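Side-chain contacts in ATP phosphoribosyltransferase regulatory subunit (Thermotoga maritima, PDB 1USY), which probably supports the first step of histidine biosynthesis and may allow histidine to feed back on ATP phosphoribosyltransferase activity: residues A36-L41 with I50-T55; F24-L29 with L59-R64; E190-M195 with E203-A208; E108-I113 with L237-Y242. All coordinates share one frame; numbering follows the deposited sequence.

The four contacts form two touching pairs within one class-II synthetase-like chain. Interactions 1 and 2, with centres 12 Å apart, share helix 54-63 and meet where Arg-51 N lies 3.1 Å from Ala-28 O, probably a hydrogen bond; both also touch a second subunit. Interactions 3 and 4 have centres 16 Å apart and join through Leu-237, whose CD2 lies 3.7 Å from Asp-204 CB. The two pairs do not touch: interactions 1 and 4 come within about 9 Å at their nearest atoms, and the centres of 1 and 3 are 37 Å apart. Bound histidine is contacted by Lys-157, Leu-159, Ile-180, Ile-184 and Tyr-185, the last three on helix 174-185, which precedes segment 190-195.

Interaction 1: residues A36-L41 with I50-T55; sequences AGNFFL and IREDFT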
# COMPACT_ATOMS: atom_id res chain seq x y z
N ALA B 36 -12.92 -0.90 -4.49
CA ALA B 36 -13.42 -1.66 -5.63
C ALA B 36 -12.28 -1.96 -6.62
O ALA B 36 -11.39 -1.12 -6.84
CB ALA B 36 -14.57 -0.91 -6.32
N GLY B 37 -12.31 -3.17 -7.18
CA GLY B 37 -11.39 -3.63 -8.21
C GLY B 37 -9.93 -3.24 -8.07
O GLY B 37 -9.30 -3.42 -7.02
N ASN B 38 -9.38 -2.73 -9.16
CA ASN B 38 -8.03 -2.24 -9.19
C ASN B 38 -7.98 -0.92 -8.46
O ASN B 38 -8.52 0.10 -8.92
CB ASN B 38 -7.57 -2.07 -10.63
CG ASN B 38 -7.36 -3.39 -11.31
OD1 ASN B 38 -6.82 -4.31 -10.71
ND2 ASN B 38 -7.78 -3.49 -12.57
N PHE B 39 -7.37 -0.95 -7.28
CA PHE B 39 -7.15 0.26 -6.57
C PHE B 39 -5.66 0.47 -6.35
O PHE B 39 -4.87 -0.45 -6.59
CB PHE B 39 -7.99 0.29 -5.29
CG PHE B 39 -7.56 -0.68 -4.23
CD1 PHE B 39 -8.43 -1.66 -3.79
CD2 PHE B 39 -6.32 -0.58 -3.63
CE1 PHE B 39 -8.07 -2.54 -2.81
CE2 PHE B 39 -5.94 -1.46 -2.64
CZ PHE B 39 -6.82 -2.43 -2.22
N PHE B 40 -5.30 1.69 -5.96
CA PHE B 40 -3.94 2.09 -5.63
C PHE B 40 -4.03 2.74 -4.26
O PHE B 40 -4.91 3.55 -4.01
CB PHE B 40 -3.39 3.09 -6.66
CG PHE B 40 -3.25 2.51 -8.07
CD1 PHE B 40 -4.33 2.46 -8.93
CD2 PHE B 40 -2.03 2.00 -8.51
CE1 PHE B 40 -4.20 1.92 -10.21
CE2 PHE B 40 -1.88 1.47 -9.75
CZ PHE B 40 -2.97 1.42 -10.62
N LEU B 41 -3.12 2.33 -3.38
CA LEU B 41 -3.02 2.85 -2.07
C LEU B 41 -1.83 3.76 -1.99
O LEU B 41 -0.76 3.52 -2.54
CB LEU B 41 -2.86 1.74 -1.04
CG LEU B 41 -3.91 1.72 0.06
CD1 LEU B 41 -3.69 0.53 0.95
CD2 LEU B 41 -3.84 2.97 0.90
N ILE B 50 -7.52 4.22 -11.21
CA ILE B 50 -6.75 4.70 -12.34
C ILE B 50 -7.59 4.51 -13.58
O ILE B 50 -8.34 3.54 -13.67
CB ILE B 50 -5.41 3.97 -12.44
CG1 ILE B 50 -4.44 4.78 -13.30
CG2 ILE B 50 -5.60 2.59 -13.02
CD1 ILE B 50 -2.99 4.33 -13.24
N ARG B 51 -7.47 5.46 -14.51
CA ARG B 51 -8.37 5.56 -15.65
C ARG B 51 -8.26 4.31 -16.51
O ARG B 51 -7.22 4.05 -17.12
CB ARG B 51 -8.06 6.85 -16.42
CG ARG B 51 -8.81 7.05 -17.72
CD ARG B 51 -8.16 8.06 -18.67
NE ARG B 51 -7.77 9.29 -17.98
CZ ARG B 51 -6.59 9.89 -18.11
NH1 ARG B 51 -5.67 9.41 -18.93
NH2 ARG B 51 -6.33 10.99 -17.43
N GLU B 52 -9.33 3.51 -16.54
CA GLU B 52 -9.36 2.22 -17.22
C GLU B 52 -10.34 2.27 -18.36
O GLU B 52 -10.29 1.44 -19.25
CB GLU B 52 -9.79 1.12 -16.26
CG GLU B 52 -8.69 0.69 -15.31
CD GLU B 52 -9.06 -0.50 -14.45
OE1 GLU B 52 -9.53 -0.30 -13.29
OE2 GLU B 52 -8.86 -1.64 -14.90
N ASP B 53 -11.23 3.25 -18.35
CA ASP B 53 -12.24 3.32 -19.40
C ASP B 53 -12.71 4.75 -19.54
O ASP B 53 -13.33 5.28 -18.61
CB ASP B 53 -13.44 2.42 -19.04
CG ASP B 53 -14.52 2.40 -20.12
OD1 ASP B 53 -14.73 3.44 -20.78
N PHE B 54 -12.43 5.37 -20.69
CA PHE B 54 -12.74 6.79 -20.85
C PHE B 54 -14.21 7.11 -20.71
O PHE B 54 -14.55 8.14 -20.14
CB PHE B 54 -12.15 7.42 -22.11
CG PHE B 54 -11.05 8.39 -21.81
CD1 PHE B 54 -9.73 8.03 -21.98
CD2 PHE B 54 -11.33 9.63 -21.25
CE1 PHE B 54 -8.71 8.93 -21.64
CE2 PHE B 54 -10.31 10.53 -20.92
CZ PHE B 54 -9.00 10.17 -21.10
N THR B 55 -15.07 6.21 -21.18
CA THR B 55 -16.50 6.49 -21.11
C THR B 55 -16.94 6.40 -19.66
O THR B 55 -17.73 7.22 -19.22
CB THR B 55 -17.35 5.61 -22.05
OG1 THR B 55 -17.49 4.32 -21.47
CG2 THR B 55 -16.59 5.31 -23.34
O HOH W 1 -8.58 1.64 -11.10
O HOH W 2 -10.87 -2.06 -11.33
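The backbone at Asn-38 and Phe-40 passes from a loop into strand 40-42 as that at Ile-50 and Glu-52 leaves the adjacent strand 47-50, so the two diverging ends of this beta hairpin face each other. The hairpin belongs to a three-stranded antiparallel sheet in the class-II synthetase-like fold, and Phe-40 and Leu-41 pair with a strand of a second subunit that carries the sheet across the interface. The apolar half is Phe-40 against Ile-50. Ile-50 CG2 comes in at the edge of the ring, near its plane and beside CE1, while CD1 of Ile-50 reaches CZ of Phe-40 at 3.9 Å. Tyr-82 and Leu-87 also touch Phe-40, which is buried. The polar half lies farther out. Asn-38 ND2 donates to Glu-52 OE2 at 3.2 Å with an N-H...O angle of 150°; the oxygen lies in the amide plane, but the amide approaches from 36° above the carboxylate plane. Glu-52 reaches this far because its chain is extended beyond CG (chi2 -174°). Its other oxygen, OE1, accepts from a water that in turn takes the 2.7 Å bond from Asn-38 N. A second water sits 2.7 Å from Asn-38 O and within bonding distance of Glu-52 OE1, and its oxygen accepts from Ile-50 N at 2.8 Å.

Interaction 2: residues F24-L29 with L59-R64; sequences FFVPAL and LNHRKR
Phe-24 and Val-26 close on the His-61 ring, where the loop between strands 22-23 and 29-32 passes helix 54-63 in the class-II synthetase-like fold. This loop joins the large mixed sheet to the small antiparallel one, and the two backbones come nearest at Val-26 and His-61. The packed part is an offset edge-to-face aromatic pair: the edge of Phe-24 turns to the face of His-61, with planes 73° apart and centroids separated by 5.6 Å. Phe-24 CZ is the leading atom, 4.0 Å from His-61 ND1. Having CG opposite the backbone N across CA-CB (chi1 175°) carries the Phe-24 ring toward the helix. Val-26 approaches from the opposite direction to the His-61 side chain, laying CG1 3.5 Å from CE1 of that ring. Both imidazole nitrogens are used: NE2 bonds to Glu-30, and ND1 makes a weak bond to Asp-2 of the second subunit. Replacing His-61 by alanine would probably leave Phe-24 CZ and Val-26 CG1 without the ring they pack on and Glu-30 without this partner. Over the other face of the imidazole, of the two segments, lies only the poorly ordered guanidinium of Arg-64, its CZ 4.2 Å above the His-61 ring plane and toward the rim. Farther round the helix, on its more exposed side, Lys-63 extends back along its own turn and bonds through NZ to Asn-60 OD1 at 3.2 Å.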
# COMPACT_ATOMS: atom_id res chain seq x y z
N PHE B 24 -11.58 17.26 -23.21
CA PHE B 24 -11.85 16.72 -21.88
C PHE B 24 -10.55 16.12 -21.37
O PHE B 24 -10.19 15.04 -21.79
CB PHE B 24 -12.96 15.67 -21.96
CG PHE B 24 -13.23 14.98 -20.67
CD1 PHE B 24 -14.11 15.52 -19.76
CD2 PHE B 24 -12.60 13.78 -20.34
CE1 PHE B 24 -14.37 14.88 -18.53
CE2 PHE B 24 -12.83 13.14 -19.14
CZ PHE B 24 -13.73 13.68 -18.23
N PHE B 25 -9.84 16.85 -20.51
CA PHE B 25 -8.56 16.40 -19.94
C PHE B 25 -8.62 16.35 -18.44
O PHE B 25 -8.87 17.38 -17.81
CB PHE B 25 -7.42 17.33 -20.34
CG PHE B 25 -6.96 17.15 -21.75
CD1 PHE B 25 -7.71 17.64 -22.80
CD2 PHE B 25 -5.77 16.48 -22.02
CE1 PHE B 25 -7.29 17.48 -24.14
CE2 PHE B 25 -5.35 16.31 -23.33
CZ PHE B 25 -6.13 16.84 -24.41
N VAL B 26 -8.37 15.17 -17.88
CA VAL B 26 -8.40 14.92 -16.45
C VAL B 26 -7.23 14.07 -15.95
O VAL B 26 -6.62 13.35 -16.71
CB VAL B 26 -9.72 14.22 -15.99
CG1 VAL B 26 -10.90 15.06 -16.31
CG2 VAL B 26 -9.86 12.84 -16.62
N PRO B 27 -6.91 14.20 -14.66
CA PRO B 27 -5.89 13.36 -14.03
C PRO B 27 -6.13 11.89 -14.20
O PRO B 27 -7.26 11.47 -14.07
CB PRO B 27 -6.04 13.71 -12.55
CG PRO B 27 -6.47 15.11 -12.57
CD PRO B 27 -7.42 15.22 -13.74
N ALA B 28 -5.07 11.13 -14.45
CA ALA B 28 -5.11 9.68 -14.49
C ALA B 28 -5.63 9.04 -13.17
O ALA B 28 -6.38 8.07 -13.19
CB ALA B 28 -3.71 9.15 -14.82
N LEU B 29 -5.19 9.57 -12.04
CA LEU B 29 -5.62 9.07 -10.74
C LEU B 29 -6.84 9.85 -10.26
O LEU B 29 -6.93 11.05 -10.48
CB LEU B 29 -4.47 9.21 -9.72
CG LEU B 29 -3.53 8.01 -9.69
CD1 LEU B 29 -2.49 8.16 -8.60
CD2 LEU B 29 -4.29 6.71 -9.50
N LEU B 59 -18.25 9.68 -17.78
CA LEU B 59 -19.57 9.50 -17.17
C LEU B 59 -19.67 9.82 -15.70
O LEU B 59 -20.72 10.31 -15.28
CB LEU B 59 -20.12 8.10 -17.44
CG LEU B 59 -21.17 8.13 -18.54
CD1 LEU B 59 -21.14 6.84 -19.30
CD2 LEU B 59 -22.53 8.36 -17.92
N ASN B 60 -18.63 9.55 -14.92
CA ASN B 60 -18.58 10.00 -13.53
C ASN B 60 -18.56 11.52 -13.43
O ASN B 60 -19.31 12.09 -12.66
CB ASN B 60 -17.37 9.43 -12.78
CG ASN B 60 -17.60 8.01 -12.29
OD1 ASN B 60 -18.71 7.63 -11.86
ND2 ASN B 60 -16.54 7.20 -12.34
N HIS B 61 -17.72 12.16 -14.24
CA HIS B 61 -17.58 13.62 -14.23
C HIS B 61 -18.80 14.42 -14.67
O HIS B 61 -18.92 15.58 -14.34
CB HIS B 61 -16.38 14.02 -15.06
CG HIS B 61 -15.08 13.66 -14.42
ND1 HIS B 61 -14.02 14.53 -14.34
CD2 HIS B 61 -14.67 12.51 -13.83
CE1 HIS B 61 -13.01 13.94 -13.72
NE2 HIS B 61 -13.38 12.71 -13.41
N ARG B 62 -19.67 13.78 -15.44
CA ARG B 62 -20.99 14.29 -15.78
C ARG B 62 -21.87 14.34 -14.52
O ARG B 62 -22.58 15.32 -14.29
CB ARG B 62 -21.61 13.39 -16.85
CG ARG B 62 -22.88 13.92 -17.50
CD ARG B 62 -23.51 12.98 -18.54
NE ARG B 62 -24.90 12.74 -18.17
CZ ARG B 62 -25.97 13.19 -18.84
NH1 ARG B 62 -25.84 13.88 -19.96
NH2 ARG B 62 -27.18 12.92 -18.38
N LYS B 63 -21.81 13.28 -13.70
CA LYS B 63 -22.65 13.11 -12.49
C LYS B 63 -22.28 14.05 -11.33
O LYS B 63 -23.08 14.25 -10.40
CB LYS B 63 -22.61 11.66 -12.00
CG LYS B 63 -23.48 10.69 -12.79
CD LYS B 63 -23.36 9.26 -12.25
CE LYS B 63 -22.08 8.57 -12.73
NZ LYS B 63 -21.87 7.18 -12.19
N ARG B 64 -21.07 14.60 -11.38
CA ARG B 64 -20.63 15.63 -10.44
C ARG B 64 -21.45 16.89 -10.70
O ARG B 64 -21.69 17.69 -9.78
CB ARG B 64 -19.13 15.93 -10.54
CG ARG B 64 -18.23 14.74 -10.90
CD ARG B 64 -17.62 13.98 -9.71
NE ARG B 64 -16.28 14.46 -9.37
CZ ARG B 64 -15.13 13.90 -9.75
NH1 ARG B 64 -15.12 12.79 -10.49
NH2 ARG B 64 -13.98 14.43 -9.38

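Interaction 3: residues E190-M195 with E203-A208; sequences EHLKTM and EDLLSA
Apolar contact between Leu-192 and the neighbouring pair Leu-205 and Leu-206 carries most of the interface, and the fork of Leu-192 divides its two methyls between them. CD2 goes to Leu-205, lying 3.6 Å from its CB and 3.8 Å from its CD1, with the two side chains roughly perpendicular. CD1 goes to Leu-206, whose CD2 is 3.9 Å away; here the chains run alongside one another, head to tail. With CG anti to the carbonyl carbon (chi1 -76°), the branch of Leu-192 points to the helix. Leu-206 leaves its CA to one side and only its outer end, CD2, bends in to meet Leu-192.

In this class-II synthetase-like fold, helices pack on a mixed, largely antiparallel sheet; here a loose helical turn after helix 174-185 lies against helix 199-215, which also packs on helix 103-120. Leu-192 and Leu-205 both extend onto Ile-223 of strand 220-223, at the edge of that sheet.

Between the two segments the contact is apolar, but helix 199-215 also reaches the turn with polar groups: Arg-202 NH1 donates to the carbonyl oxygens of both Leu-192 and Met-195, and Gln-213 bonds Glu-190. The 203-208 segment of this helix has regular bonds, such as Ser-207 N to Glu-203 O at 3.0 Å, whereas Met-195 N bonds only weakly to His-191 O at 3.4 Å.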
# COMPACT_ATOMS: atom_id res chain seq x y z
N GLU B 190 -24.25 -5.62 -48.34
CA GLU B 190 -25.22 -5.92 -49.36
C GLU B 190 -26.05 -7.11 -48.91
O GLU B 190 -27.24 -7.19 -49.22
CB GLU B 190 -24.52 -6.14 -50.71
CG GLU B 190 -23.85 -4.86 -51.28
CD GLU B 190 -22.54 -4.42 -50.58
OE1 GLU B 190 -21.98 -3.34 -50.94
OE2 GLU B 190 -22.05 -5.12 -49.67
N HIS B 191 -25.45 -7.98 -48.09
CA HIS B 191 -26.12 -9.20 -47.62
C HIS B 191 -27.13 -8.92 -46.53
O HIS B 191 -27.86 -9.82 -46.13
CB HIS B 191 -25.13 -10.24 -47.07
CG HIS B 191 -24.19 -10.82 -48.09
ND1 HIS B 191 -22.92 -10.31 -48.31
CD2 HIS B 191 -24.33 -11.88 -48.93
CE1 HIS B 191 -22.33 -11.04 -49.24
NE2 HIS B 191 -23.15 -12.00 -49.63
N LEU B 192 -27.15 -7.69 -46.03
CA LEU B 192 -28.04 -7.34 -44.90
C LEU B 192 -29.54 -7.63 -45.16
O LEU B 192 -30.29 -7.83 -44.22
CB LEU B 192 -27.87 -5.90 -44.46
CG LEU B 192 -26.66 -5.52 -43.62
CD1 LEU B 192 -26.42 -4.02 -43.75
CD2 LEU B 192 -26.86 -5.92 -42.15
N LYS B 193 -29.96 -7.65 -46.42
CA LYS B 193 -31.35 -7.99 -46.77
C LYS B 193 -31.62 -9.53 -46.74
O LYS B 193 -32.72 -9.96 -46.40
CB LYS B 193 -31.72 -7.42 -48.13
CG LYS B 193 -31.93 -5.94 -48.12
CD LYS B 193 -32.90 -5.55 -49.24
CE LYS B 193 -34.24 -5.01 -48.69
NZ LYS B 193 -34.80 -3.88 -49.51
N THR B 194 -30.63 -10.32 -47.13
CA THR B 194 -30.63 -11.77 -46.94
C THR B 194 -30.84 -12.17 -45.46
O THR B 194 -31.34 -13.26 -45.17
CB THR B 194 -29.24 -12.34 -47.42
OG1 THR B 194 -28.89 -11.79 -48.70
CG2 THR B 194 -29.29 -13.87 -47.67
N MET B 195 -30.43 -11.30 -44.54
CA MET B 195 -30.33 -11.68 -43.13
C MET B 195 -31.68 -11.58 -42.41
O MET B 195 -32.43 -10.63 -42.62
CB MET B 195 -29.27 -10.85 -42.41
CG MET B 195 -27.85 -11.00 -42.97
SD MET B 195 -26.55 -10.47 -41.85
CE MET B 195 -25.60 -9.43 -42.90
N GLU B 203 -32.34 -1.67 -39.92
CA GLU B 203 -32.29 -0.26 -40.32
C GLU B 203 -31.02 0.45 -39.84
O GLU B 203 -30.41 1.25 -40.56
CB GLU B 203 -33.50 0.52 -39.80
CG GLU B 203 -34.78 -0.27 -39.71
CD GLU B 203 -35.31 -0.66 -41.07
OE1 GLU B 203 -35.17 -1.85 -41.44
OE2 GLU B 203 -35.88 0.23 -41.78
N ASP B 204 -30.65 0.15 -38.60
CA ASP B 204 -29.42 0.67 -38.02
C ASP B 204 -28.17 0.20 -38.76
O ASP B 204 -27.33 1.01 -39.13
CB ASP B 204 -29.34 0.31 -36.54
CG ASP B 204 -30.14 1.26 -35.70
OD1 ASP B 204 -30.27 1.03 -34.48
OD2 ASP B 204 -30.68 2.27 -36.20
N LEU B 205 -28.04 -1.11 -38.96
CA LEU B 205 -26.91 -1.64 -39.74
C LEU B 205 -26.87 -1.03 -41.17
O LEU B 205 -25.82 -0.59 -41.63
CB LEU B 205 -26.96 -3.18 -39.79
CG LEU B 205 -26.58 -3.84 -38.47
CD1 LEU B 205 -27.03 -5.28 -38.42
CD2 LEU B 205 -25.08 -3.77 -38.27
N LEU B 206 -28.03 -0.96 -41.84
CA LEU B 206 -28.13 -0.49 -43.21
C LEU B 206 -27.74 0.96 -43.36
O LEU B 206 -27.15 1.36 -44.36
CB LEU B 206 -29.57 -0.65 -43.72
CG LEU B 206 -30.10 -1.87 -44.49
CD1 LEU B 206 -31.56 -1.61 -44.95
CD2 LEU B 206 -29.25 -2.22 -45.70
N SER B 207 -28.08 1.77 -42.37
CA SER B 207 -27.83 3.20 -42.47
C SER B 207 -26.36 3.48 -42.14
O SER B 207 -25.73 4.37 -42.74
CB SER B 207 -28.80 3.98 -41.57
OG SER B 207 -28.25 5.25 -41.23
N ALA B 208 -25.80 2.71 -41.21
CA ALA B 208 -24.38 2.82 -40.87
C ALA B 208 -23.52 2.38 -42.07
O ALA B 208 -22.75 3.18 -42.61
CB ALA B 208 -24.05 1.99 -39.58

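Interaction 4: residues E108-I113 with L237-Y242; sequences EVLEII and LIFTIY
Ile-113 N bonds to Val-109 O at 3.1 Å within helix 103-120, holding the turn that presents Ile-113 and Leu-110 to strand 237-243. The helix segment runs almost parallel to the strand, 4° between directions, with axes 11.0 Å apart, and side chains from both meet between them. Leu-110 sets CD2 over one face of the Phe-239 ring as a CH-pi contact, 3.6 Å from the centroid and 17° off the ring normal. Phe-239 has CG in the crowded position between backbone N and carbonyl carbon (chi1 77°), which sends its ring toward the helix. Ile-113 uses CG2 twice: it approaches the same ring obliquely, 3.8 Å from Phe-239 CE1, and meets Ile-241 CD1 at 3.9 Å. Putting an alanine at Phe-239 is likely to open a gap beneath Leu-110 CD2 and leave Ile-113 CG2 with Ile-241 as its main neighbour on the strand. Around this contact, Leu-110 also touches Leu-212 of helix 199-215, and Ile-113 and Ile-241 meet Ala-251 of the adjacent strand 248-257. Such buried packing of a helix on a largely antiparallel sheet is characteristic of the class-II aminoacyl-tRNA synthetase fold.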
# COMPACT_ATOMS: atom_id res chain seq x y z
N GLU B 108 -21.97 10.60 -36.66
CA GLU B 108 -20.99 11.67 -36.50
C GLU B 108 -19.74 11.17 -35.76
O GLU B 108 -18.61 11.46 -36.18
CB GLU B 108 -21.63 12.86 -35.79
CG GLU B 108 -20.65 13.91 -35.28
CD GLU B 108 -21.24 15.30 -35.27
OE1 GLU B 108 -21.41 15.89 -36.36
OE2 GLU B 108 -21.52 15.82 -34.17
N VAL B 109 -19.94 10.43 -34.67
CA VAL B 109 -18.80 9.78 -34.00
C VAL B 109 -18.06 8.89 -34.98
O VAL B 109 -16.87 9.08 -35.21
CB VAL B 109 -19.22 8.98 -32.75
CG1 VAL B 109 -17.99 8.21 -32.17
CG2 VAL B 109 -19.87 9.92 -31.71
N LEU B 110 -18.77 7.95 -35.59
CA LEU B 110 -18.14 7.02 -36.52
C LEU B 110 -17.34 7.77 -37.55
O LEU B 110 -16.25 7.36 -37.92
CB LEU B 110 -19.20 6.22 -37.27
CG LEU B 110 -19.49 4.80 -36.82
CD1 LEU B 110 -20.35 4.23 -37.87
CD2 LEU B 110 -18.24 3.99 -36.63
N GLU B 111 -17.89 8.88 -38.01
CA GLU B 111 -17.32 9.52 -39.16
C GLU B 111 -15.96 10.07 -38.80
O GLU B 111 -15.00 9.87 -39.54
CB GLU B 111 -18.31 10.52 -39.78
CG GLU B 111 -17.90 11.98 -39.78
CD GLU B 111 -16.74 12.25 -40.70
OE1 GLU B 111 -16.80 11.80 -41.88
OE2 GLU B 111 -15.75 12.89 -40.25
N ILE B 112 -15.85 10.69 -37.62
CA ILE B 112 -14.55 11.17 -37.11
C ILE B 112 -13.54 10.03 -36.81
O ILE B 112 -12.39 10.12 -37.24
CB ILE B 112 -14.76 12.06 -35.88
CG1 ILE B 112 -15.63 13.25 -36.23
CG2 ILE B 112 -13.45 12.54 -35.29
CD1 ILE B 112 -16.16 13.95 -35.01
N ILE B 113 -13.95 8.98 -36.10
CA ILE B 113 -13.05 7.89 -35.76
C ILE B 113 -12.55 7.22 -37.05
O ILE B 113 -11.35 7.03 -37.23
CB ILE B 113 -13.71 6.83 -34.80
CG1 ILE B 113 -13.97 7.35 -33.38
CG2 ILE B 113 -12.82 5.60 -34.67
CD1 ILE B 113 -13.29 8.56 -32.98
N LEU B 237 -25.58 -0.24 -31.92
CA LEU B 237 -24.50 -0.60 -32.81
C LEU B 237 -23.08 -0.45 -32.27
O LEU B 237 -22.77 0.41 -31.48
CB LEU B 237 -24.67 -0.09 -34.25
CG LEU B 237 -24.85 1.36 -34.56
CD1 LEU B 237 -23.94 1.71 -35.76
CD2 LEU B 237 -26.32 1.67 -34.85
N ILE B 238 -22.24 -1.34 -32.74
CA ILE B 238 -20.90 -1.52 -32.23
C ILE B 238 -19.96 -1.51 -33.43
O ILE B 238 -20.31 -1.96 -34.52
CB ILE B 238 -20.91 -2.87 -31.46
CG1 ILE B 238 -21.33 -2.62 -30.01
CG2 ILE B 238 -19.60 -3.64 -31.58
CD1 ILE B 238 -22.52 -3.43 -29.60
N PHE B 239 -18.76 -0.99 -33.26
CA PHE B 239 -17.81 -1.00 -34.35
C PHE B 239 -16.38 -1.30 -33.85
O PHE B 239 -16.01 -0.91 -32.74
CB PHE B 239 -17.87 0.32 -35.13
CG PHE B 239 -17.18 1.46 -34.43
CD1 PHE B 239 -15.83 1.72 -34.64
CD2 PHE B 239 -17.86 2.25 -33.54
CE1 PHE B 239 -15.20 2.74 -34.01
CE2 PHE B 239 -17.23 3.27 -32.92
CZ PHE B 239 -15.90 3.53 -33.15
N THR B 240 -15.62 -2.03 -34.66
CA THR B 240 -14.19 -2.20 -34.46
C THR B 240 -13.45 -1.81 -35.75
O THR B 240 -14.03 -1.87 -36.84
CB THR B 240 -13.90 -3.65 -34.06
OG1 THR B 240 -14.56 -4.54 -34.97
CG2 THR B 240 -14.58 -3.97 -32.70
N ILE B 241 -12.20 -1.36 -35.64
CA ILE B 241 -11.44 -0.98 -36.85
C ILE B 241 -10.09 -1.67 -36.86
O ILE B 241 -9.37 -1.67 -35.83
CB ILE B 241 -11.25 0.55 -36.99
CG1 ILE B 241 -12.57 1.29 -36.95
CG2 ILE B 241 -10.65 0.90 -38.32
CD1 ILE B 241 -12.42 2.77 -37.30
N TYR B 242 -9.77 -2.31 -38.00
CA TYR B 242 -8.50 -3.02 -38.15
C TYR B 242 -7.63 -2.38 -39.26
O TYR B 242 -8.12 -1.92 -40.32
CB TYR B 242 -8.70 -4.52 -38.40
CG TYR B 242 -9.66 -5.22 -37.46
CD1 TYR B 242 -11.04 -5.09 -37.63
CD2 TYR B 242 -9.20 -6.01 -36.40
CE1 TYR B 242 -11.92 -5.72 -36.81
CE2 TYR B 242 -10.14 -6.65 -35.52
CZ TYR B 242 -11.49 -6.48 -35.74
OH TYR B 242 -12.46 -7.07 -34.92